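Side-chain contacts in monomethylamine corrinoid protein 1 (Methanosarcina barkeri, PDB 3EZX), which carries methyl groups on its corrinoid cofactor between the proteins MtmB and MtbA during methanogenesis from monomethylamine: residues N134-A139 against N170-R175; D164-L169 against I195-T200. One frame throughout, in Å; residues are numbered along the deposited sequence.

Contact 1 of 2, residues N134-A139 against N170-R175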
ATOM      1  N   ASN A 134     -13.062   4.830 -13.800  1.00 37.37           N
ATOM      2  CA  ASN A 134     -13.523   3.558 -13.255  1.00 33.11           C
ATOM      3  C   ASN A 134     -13.602   3.632 -11.734  1.00 39.48           C
ATOM      4  O   ASN A 134     -14.342   2.871 -11.111  1.00 41.41           O
ATOM      5  CB  ASN A 134     -12.605   2.403 -13.664  1.00 39.57           C
ATOM      6  CG  ASN A 134     -12.712   2.068 -15.136  1.00 41.08           C
ATOM      7  OD1 ASN A 134     -13.806   2.026 -15.697  1.00 55.85           O
ATOM      8  ND2 ASN A 134     -11.575   1.817 -15.770  1.00 57.62           N
ATOM      9  N   VAL A 135     -12.829   4.537 -11.138  1.00 36.25           N
ATOM     10  CA  VAL A 135     -12.853   4.708  -9.690  1.00 35.13           C
ATOM     11  C   VAL A 135     -14.110   5.511  -9.392  1.00 37.73           C
ATOM     12  O   VAL A 135     -14.820   5.245  -8.421  1.00 39.98           O
ATOM     13  CB  VAL A 135     -11.611   5.484  -9.172  1.00 34.17           C
ATOM     14  CG1 VAL A 135     -11.718   5.699  -7.671  1.00 16.02           C
ATOM     15  CG2 VAL A 135     -10.338   4.713  -9.487  1.00 29.09           C
ATOM     16  N   VAL A 136     -14.381   6.491 -10.250  1.00 35.65           N
ATOM     17  CA  VAL A 136     -15.562   7.332 -10.114  1.00 39.10           C
ATOM     18  C   VAL A 136     -16.810   6.485 -10.339  1.00 36.64           C
ATOM     19  O   VAL A 136     -17.812   6.651  -9.650  1.00 41.26           O
ATOM     20  CB  VAL A 136     -15.561   8.486 -11.138  1.00 35.07           C
ATOM     21  CG1 VAL A 136     -16.849   9.282 -11.027  1.00 47.21           C
ATOM     22  CG2 VAL A 136     -14.373   9.391 -10.894  1.00 45.42           C
ATOM     23  N   GLU A 137     -16.747   5.577 -11.307  1.00 40.63           N
ATOM     24  CA  GLU A 137     -17.882   4.712 -11.593  1.00 46.36           C
ATOM     25  C   GLU A 137     -18.147   3.792 -10.413  1.00 43.02           C
ATOM     26  O   GLU A 137     -19.300   3.508 -10.081  1.00 42.64           O
ATOM     27  CB  GLU A 137     -17.628   3.887 -12.861  1.00 37.71           C
ATOM     28  CG  GLU A 137     -18.001   4.617 -14.145  1.00 61.15           C
ATOM     29  CD  GLU A 137     -17.697   3.815 -15.399  1.00 70.03           C
ATOM     30  OE1 GLU A 137     -17.973   2.595 -15.413  1.00 79.55           O
ATOM     31  OE2 GLU A 137     -17.194   4.410 -16.377  1.00 64.34           O
ATOM     32  N   GLU A 138     -17.075   3.339  -9.774  1.00 37.28           N
ATOM     33  CA  GLU A 138     -17.192   2.448  -8.628  1.00 38.90           C
ATOM     34  C   GLU A 138     -17.806   3.205  -7.455  1.00 41.28           C
ATOM     35  O   GLU A 138     -18.655   2.673  -6.738  1.00 36.05           O
ATOM     36  CB  GLU A 138     -15.813   1.916  -8.236  1.00 39.85           C
ATOM     37  CG  GLU A 138     -15.842   0.702  -7.320  1.00 49.12           C
ATOM     38  CD  GLU A 138     -16.548  -0.484  -7.954  1.00 53.69           C
ATOM     39  OE1 GLU A 138     -16.427  -0.654  -9.185  1.00 42.06           O
ATOM     40  OE2 GLU A 138     -17.213  -1.250  -7.223  1.00 57.13           O
ATOM     41  N   ALA A 139     -17.377   4.452  -7.274  1.00 40.10           N
ATOM     42  CA  ALA A 139     -17.883   5.286  -6.188  1.00 46.67           C
ATOM     43  C   ALA A 139     -19.362   5.610  -6.382  1.00 49.01           C
ATOM     44  O   ALA A 139     -20.113   5.725  -5.414  1.00 50.90           O
ATOM     45  CB  ALA A 139     -17.074   6.573  -6.098  1.00 45.01           C
ATOM     46  N   ASN A 170     -15.978  15.824  -8.141  1.00 62.75           N
ATOM     47  CA  ASN A 170     -16.774  17.024  -7.912  1.00 69.15           C
ATOM     48  C   ASN A 170     -17.670  17.318  -9.110  1.00 68.03           C
ATOM     49  O   ASN A 170     -18.846  17.640  -8.946  1.00 67.61           O
ATOM     50  CB  ASN A 170     -15.853  18.209  -7.621  1.00 72.99           C
ATOM     51  CG  ASN A 170     -15.262  18.150  -6.225  1.00 79.80           C
ATOM     52  OD1 ASN A 170     -14.984  17.070  -5.708  1.00 87.66           O
ATOM     53  ND2 ASN A 170     -15.058  19.310  -5.613  1.00 76.11           N
ATOM     54  N   GLU A 171     -17.114  17.198 -10.312  1.00 70.89           N
ATOM     55  CA  GLU A 171     -17.876  17.429 -11.535  1.00 68.83           C
ATOM     56  C   GLU A 171     -19.100  16.523 -11.528  1.00 69.31           C
ATOM     57  O   GLU A 171     -20.109  16.813 -12.171  1.00 72.38           O
ATOM     58  CB  GLU A 171     -17.027  17.102 -12.763  1.00 76.23           C
ATOM     59  CG  GLU A 171     -17.805  17.136 -14.070  1.00 83.18           C
ATOM     60  CD  GLU A 171     -17.075  16.452 -15.208  1.00 91.40           C
ATOM     61  OE1 GLU A 171     -15.972  16.909 -15.578  1.00 90.77           O
ATOM     62  OE2 GLU A 171     -17.609  15.451 -15.734  1.00 91.40           O
ATOM     63  N   GLU A 172     -18.994  15.416 -10.802  1.00 61.29           N
ATOM     64  CA  GLU A 172     -20.078  14.454 -10.702  1.00 57.24           C
ATOM     65  C   GLU A 172     -20.734  14.559  -9.339  1.00 53.71           C
ATOM     66  O   GLU A 172     -21.418  13.636  -8.896  1.00 55.07           O
ATOM     67  CB  GLU A 172     -19.545  13.037 -10.917  1.00 59.86           C
ATOM     68  CG  GLU A 172     -18.957  12.807 -12.300  1.00 65.52           C
ATOM     69  CD  GLU A 172     -19.998  12.899 -13.399  1.00 69.52           C
ATOM     70  OE1 GLU A 172     -20.929  12.066 -13.403  1.00 70.35           O
ATOM     71  OE2 GLU A 172     -19.884  13.802 -14.257  1.00 75.04           O
ATOM     72  N   LYS A 173     -20.514  15.693  -8.681  1.00 54.89           N
ATOM     73  CA  LYS A 173     -21.078  15.955  -7.361  1.00 63.14           C
ATOM     74  C   LYS A 173     -21.240  14.646  -6.598  1.00 59.81           C
ATOM     75  O   LYS A 173     -22.347  14.244  -6.244  1.00 61.67           O
ATOM     76  CB  LYS A 173     -22.429  16.668  -7.509  1.00 65.92           C
ATOM     77  CG  LYS A 173     -22.356  17.923  -8.379  1.00 69.23           C
ATOM     78  CD  LYS A 173     -23.659  18.710  -8.375  1.00 85.39           C
ATOM     79  CE  LYS A 173     -23.535  19.977  -9.216  1.00 89.17           C
ATOM     80  NZ  LYS A 173     -24.742  20.848  -9.116  1.00 91.40           N
ATOM     81  N   LEU A 174     -20.110  13.987  -6.356  1.00 63.88           N
ATOM     82  CA  LEU A 174     -20.076  12.705  -5.663  1.00 54.32           C
ATOM     83  C   LEU A 174     -19.117  12.798  -4.473  1.00 49.33           C
ATOM     84  O   LEU A 174     -19.169  11.994  -3.539  1.00 35.21           O
ATOM     85  CB  LEU A 174     -19.596  11.633  -6.643  1.00 47.98           C
ATOM     86  CG  LEU A 174     -19.977  10.175  -6.404  1.00 60.94           C
ATOM     87  CD1 LEU A 174     -21.485  10.038  -6.411  1.00 56.92           C
ATOM     88  CD2 LEU A 174     -19.366   9.306  -7.494  1.00 68.87           C
ATOM     89  N   ARG A 175     -18.249  13.803  -4.530  1.00 51.23           N
ATOM     90  CA  ARG A 175     -17.236  14.069  -3.513  1.00 55.50           C
ATOM     91  C   ARG A 175     -17.681  13.972  -2.055  1.00 57.65           C
ATOM     92  O   ARG A 175     -17.452  12.966  -1.389  1.00 68.73           O
ATOM     93  CB  ARG A 175     -16.636  15.456  -3.749  1.00 57.26           C
ATOM     94  CG  ARG A 175     -15.582  15.865  -2.733  1.00 55.39           C
ATOM     95  CD  ARG A 175     -14.341  15.001  -2.848  1.00 57.93           C
ATOM     96  NE  ARG A 175     -13.324  15.390  -1.877  1.00 58.74           N
ATOM     97  CZ  ARG A 175     -13.367  15.093  -0.582  1.00 56.73           C
ATOM     98  NH1 ARG A 175     -14.378  14.391  -0.083  1.00 29.82           N
ATOM     99  NH2 ARG A 175     -12.397  15.511   0.216  1.00 61.22           N
TER
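A small apolar contact joins helix 132-141 to the turn that closes helix 161-171, on the outside of the parallel sheet of the corrinoid-binding domain. No hydrogen bond or salt bridge crosses between residues 134-139 and 170-175, and the buried surface is modest at 141 Å². Leu-174 carries it. Its CG lies anti to the backbone N (chi1 -156°), which reaches the isobutyl group out from the turn to helix 132-141. One methyl does the touching: Leu-174 CD2 is 3.8 Å from Ala-139 CB. The same Leu-174 CD2 also lies 3.8 Å from Val-136 O, a plain packing contact with the helix backbone. Val-136 comes in from one turn earlier in the helix, and its CG1 is 4.3 Å from Leu-174 CD2, so that methyl sits against the ridge made by Val-136 and Ala-139. Beyond it, the aliphatic part of Glu-172 runs past the valine, with Glu-172 CG at 4.3 Å from Val-136 CG1. Glu-172 is exposed and makes its closest approach through this methylene.

The turn, as modelled, carries Leu-174 toward helix 132-141. Lys-173 has left-handed backbone angles (phi 30°), its N is placed to bond to Asn-170 O, and Leu-174 N probably bonds back to Leu-169 O. Val-136 also packs on Leu-165 and Leu-169 of helix 161-171, and Leu-174 touches the side chain of Lys-143. The bonding and the positive phi of Lys-173 are consistent with a Schellman motif ending a helix, and the pairing of helices 132-141 and 161-171 is that of consecutive beta-alpha-beta crossovers in a Rossmann-like B12-binding domain.

Contact 2 of 2, residues D164-L169 against I195-T200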
ATOM      1  N   ASP A 164      -6.853  15.135 -10.992  1.00 49.30           N
ATOM      2  CA  ASP A 164      -7.943  14.925 -11.932  1.00 50.24           C
ATOM      3  C   ASP A 164      -9.054  14.111 -11.276  1.00 47.39           C
ATOM      4  O   ASP A 164     -10.228  14.459 -11.376  1.00 49.43           O
ATOM      5  CB  ASP A 164      -7.425  14.200 -13.179  1.00 63.77           C
ATOM      6  CG  ASP A 164      -8.542  13.772 -14.120  1.00 74.83           C
ATOM      7  OD1 ASP A 164      -9.345  12.889 -13.743  1.00 84.73           O
ATOM      8  OD2 ASP A 164      -8.617  14.316 -15.240  1.00 76.70           O
ATOM      9  N   LEU A 165      -8.682  13.028 -10.605  1.00 42.74           N
ATOM     10  CA  LEU A 165      -9.664  12.186  -9.938  1.00 42.81           C
ATOM     11  C   LEU A 165     -10.537  13.039  -9.019  1.00 52.83           C
ATOM     12  O   LEU A 165     -11.764  13.055  -9.155  1.00 56.72           O
ATOM     13  CB  LEU A 165      -8.956  11.085  -9.143  1.00 32.88           C
ATOM     14  CG  LEU A 165      -9.780  10.101  -8.305  1.00 26.86           C
ATOM     15  CD1 LEU A 165     -10.931   9.520  -9.119  1.00 16.81           C
ATOM     16  CD2 LEU A 165      -8.858   8.991  -7.806  1.00 27.14           C
ATOM     17  N   MET A 166      -9.909  13.753  -8.090  1.00 55.84           N
ATOM     18  CA  MET A 166     -10.657  14.605  -7.175  1.00 59.75           C
ATOM     19  C   MET A 166     -11.529  15.585  -7.954  1.00 58.85           C
ATOM     20  O   MET A 166     -12.688  15.808  -7.601  1.00 56.21           O
ATOM     21  CB  MET A 166      -9.707  15.371  -6.247  1.00 48.51           C
ATOM     22  CG  MET A 166      -9.051  14.497  -5.200  1.00 48.24           C
ATOM     23  SD  MET A 166     -10.258  13.489  -4.308  1.00 69.36           S
ATOM     24  CE  MET A 166     -10.444  14.410  -2.797  1.00 72.74           C
ATOM     25  N   ASP A 167     -10.977  16.160  -9.018  1.00 49.59           N
ATOM     26  CA  ASP A 167     -11.742  17.102  -9.824  1.00 59.76           C
ATOM     27  C   ASP A 167     -12.945  16.430 -10.483  1.00 59.80           C
ATOM     28  O   ASP A 167     -14.001  17.047 -10.624  1.00 61.92           O
ATOM     29  CB  ASP A 167     -10.861  17.743 -10.903  1.00 66.64           C
ATOM     30  CG  ASP A 167      -9.750  18.599 -10.322  1.00 82.34           C
ATOM     31  OD1 ASP A 167      -9.995  19.294  -9.312  1.00 81.91           O
ATOM     32  OD2 ASP A 167      -8.635  18.589 -10.887  1.00 91.40           O
ATOM     33  N   ARG A 168     -12.792  15.169 -10.880  1.00 56.46           N
ATOM     34  CA  ARG A 168     -13.882  14.447 -11.529  1.00 56.77           C
ATOM     35  C   ARG A 168     -14.952  14.012 -10.541  1.00 54.92           C
ATOM     36  O   ARG A 168     -16.105  13.820 -10.918  1.00 60.26           O
ATOM     37  CB  ARG A 168     -13.354  13.221 -12.286  1.00 60.75           C
ATOM     38  CG  ARG A 168     -12.353  13.544 -13.387  1.00 68.01           C
ATOM     39  CD  ARG A 168     -12.842  14.681 -14.280  1.00 88.53           C
ATOM     40  NE  ARG A 168     -11.867  15.770 -14.356  1.00 91.40           N
ATOM     41  CZ  ARG A 168     -12.084  16.938 -14.958  1.00 91.40           C
ATOM     42  NH1 ARG A 168     -13.250  17.180 -15.544  1.00 91.40           N
ATOM     43  NH2 ARG A 168     -11.133  17.865 -14.973  1.00 91.40           N
ATOM     44  N   LEU A 169     -14.573  13.853  -9.278  1.00 54.35           N
ATOM     45  CA  LEU A 169     -15.535  13.448  -8.262  1.00 58.07           C
ATOM     46  C   LEU A 169     -16.483  14.604  -7.979  1.00 61.61           C
ATOM     47  O   LEU A 169     -17.643  14.394  -7.621  1.00 57.82           O
ATOM     48  CB  LEU A 169     -14.824  13.033  -6.969  1.00 53.89           C
ATOM     49  CG  LEU A 169     -13.921  11.799  -7.011  1.00 57.92           C
ATOM     50  CD1 LEU A 169     -13.441  11.483  -5.603  1.00 60.53           C
ATOM     51  CD2 LEU A 169     -14.686  10.612  -7.585  1.00 67.97           C
ATOM     52  N   ILE A 195      -4.975  19.372  -3.866  1.00 76.05           N
ATOM     53  CA  ILE A 195      -6.055  18.775  -4.639  1.00 73.61           C
ATOM     54  C   ILE A 195      -7.370  18.876  -3.869  1.00 70.51           C
ATOM     55  O   ILE A 195      -8.353  19.410  -4.379  1.00 80.36           O
ATOM     56  CB  ILE A 195      -5.763  17.288  -4.969  1.00 69.42           C
ATOM     57  CG1 ILE A 195      -5.454  16.511  -3.686  1.00 66.55           C
ATOM     58  CG2 ILE A 195      -4.600  17.194  -5.947  1.00 43.97           C
ATOM     59  CD1 ILE A 195      -5.276  15.023  -3.897  1.00 60.95           C
ATOM     60  N   GLY A 196      -7.382  18.370  -2.639  1.00 65.68           N
ATOM     61  CA  GLY A 196      -8.584  18.433  -1.828  1.00 56.60           C
ATOM     62  C   GLY A 196      -8.939  17.132  -1.138  1.00 55.64           C
ATOM     63  O   GLY A 196     -10.107  16.885  -0.844  1.00 49.80           O
ATOM     64  N   ALA A 197      -7.932  16.306  -0.867  1.00 64.35           N
ATOM     65  CA  ALA A 197      -8.136  15.015  -0.214  1.00 61.49           C
ATOM     66  C   ALA A 197      -8.394  15.148   1.284  1.00 61.76           C
ATOM     67  O   ALA A 197      -8.325  16.243   1.841  1.00 62.05           O
ATOM     68  CB  ALA A 197      -6.931  14.120  -0.453  1.00 68.08           C
ATOM     69  N   ASP A 198      -8.683  14.020   1.930  1.00 59.32           N
ATOM     70  CA  ASP A 198      -8.966  14.006   3.359  1.00 65.16           C
ATOM     71  C   ASP A 198      -7.819  13.485   4.218  1.00 74.81           C
ATOM     72  O   ASP A 198      -7.810  13.703   5.431  1.00 75.81           O
ATOM     73  CB  ASP A 198     -10.219  13.170   3.648  1.00 71.34           C
ATOM     74  CG  ASP A 198     -11.429  13.644   2.870  1.00 81.71           C
ATOM     75  OD1 ASP A 198     -12.564  13.252   3.221  1.00 80.45           O
ATOM     76  OD2 ASP A 198     -11.242  14.402   1.901  1.00 87.28           O
ATOM     77  N   ALA A 199      -6.854  12.798   3.606  1.00 75.13           N
ATOM     78  CA  ALA A 199      -5.735  12.268   4.378  1.00 70.34           C
ATOM     79  C   ALA A 199      -4.606  11.611   3.585  1.00 67.93           C
ATOM     80  O   ALA A 199      -4.379  11.902   2.406  1.00 57.76           O
ATOM     81  CB  ALA A 199      -6.258  11.280   5.419  1.00 66.53           C
ATOM     82  N   THR A 200      -3.896  10.732   4.287  1.00 67.20           N
ATOM     83  CA  THR A 200      -2.769   9.963   3.767  1.00 60.29           C
ATOM     84  C   THR A 200      -2.076   9.282   4.940  1.00 58.67           C
ATOM     85  O   THR A 200      -2.286   9.647   6.094  1.00 47.97           O
ATOM     86  CB  THR A 200      -1.727  10.853   3.047  1.00 57.40           C
ATOM     87  OG1 THR A 200      -0.548  10.080   2.777  1.00 31.38           O
ATOM     88  CG2 THR A 200      -1.361  12.050   3.904  1.00 32.37           C
TER
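In the Rossmann-like B12-binding domain, helix 161-171 meets the C-terminal end of helix 189-195 and the loop that follows through a single methionine. Met-166 projects from the helix with CG beside the backbone N (chi1 -72°), and bends again at chi2 and chi3 so that the terminal methyl CE reaches the loop. Two parts of the chain do separate jobs. Near the root, Met-166 CG meets Ile-195 CD1 at 4.0 Å, the two side chains crossing at about a right angle. Ile-195 holds CG1 between its backbone N and carbonyl carbon, the crowded position, and from there its extended ethyl arm turns CD1 to the methionine. At the far end, Met-166 CE rests against backbone: it is 3.2 Å from Gly-196 O and 3.5 Å from Ala-197 CA. The methyl of Ala-197 adds a looser touch, CB lying 4.2 Å from Met-166 CE.

Gly-196, the first residue past the helix, has positive phi (134°), and its carbonyl oxygen is the atom that lies close to the methionine methyl. Gly-196 O is also modelled as accepting a hydrogen bond from Arg-175 NH2. Met-166 further touches Cys-180 of strand 179-183, while Ala-197 leans on Ile-192, and Asp-198 makes a backbone hydrogen bond with Cys-180. The bound corrinoid is some distance off, about 9 Å from the side chain of Ala-197, and the contact lies away from the cofactor-binding residues. It is structural packing within the Rossmann-like B12-binding domain: the crossover helix after strand 147-152 packs on the end of the next helix, 189-195, and on the loop after it, beside the edge strand 179-183.

From the N terminus the chain runs through 134-139, 164-169, 170-175 and 195-200, so the two contacts alternate and cross. Contact 1 closes a loop holding strand 147-152 and most of helix 161-171; contact 2 closes a second, overlapping loop, from helix 161-171 through strand 179-183 to the end of helix 189-195. Helix 161-171 serves both, facing helix 132-141 by way of its closing turn in contact 1 and the end of helix 189-195 with its loop in contact 2. Their centres are 10 Å apart. Arg-175 NH2 and Asp-198 OD2 form a salt bridge between them whose modelled length, 2.3 Å, is implausibly short, so its geometry is doubtful.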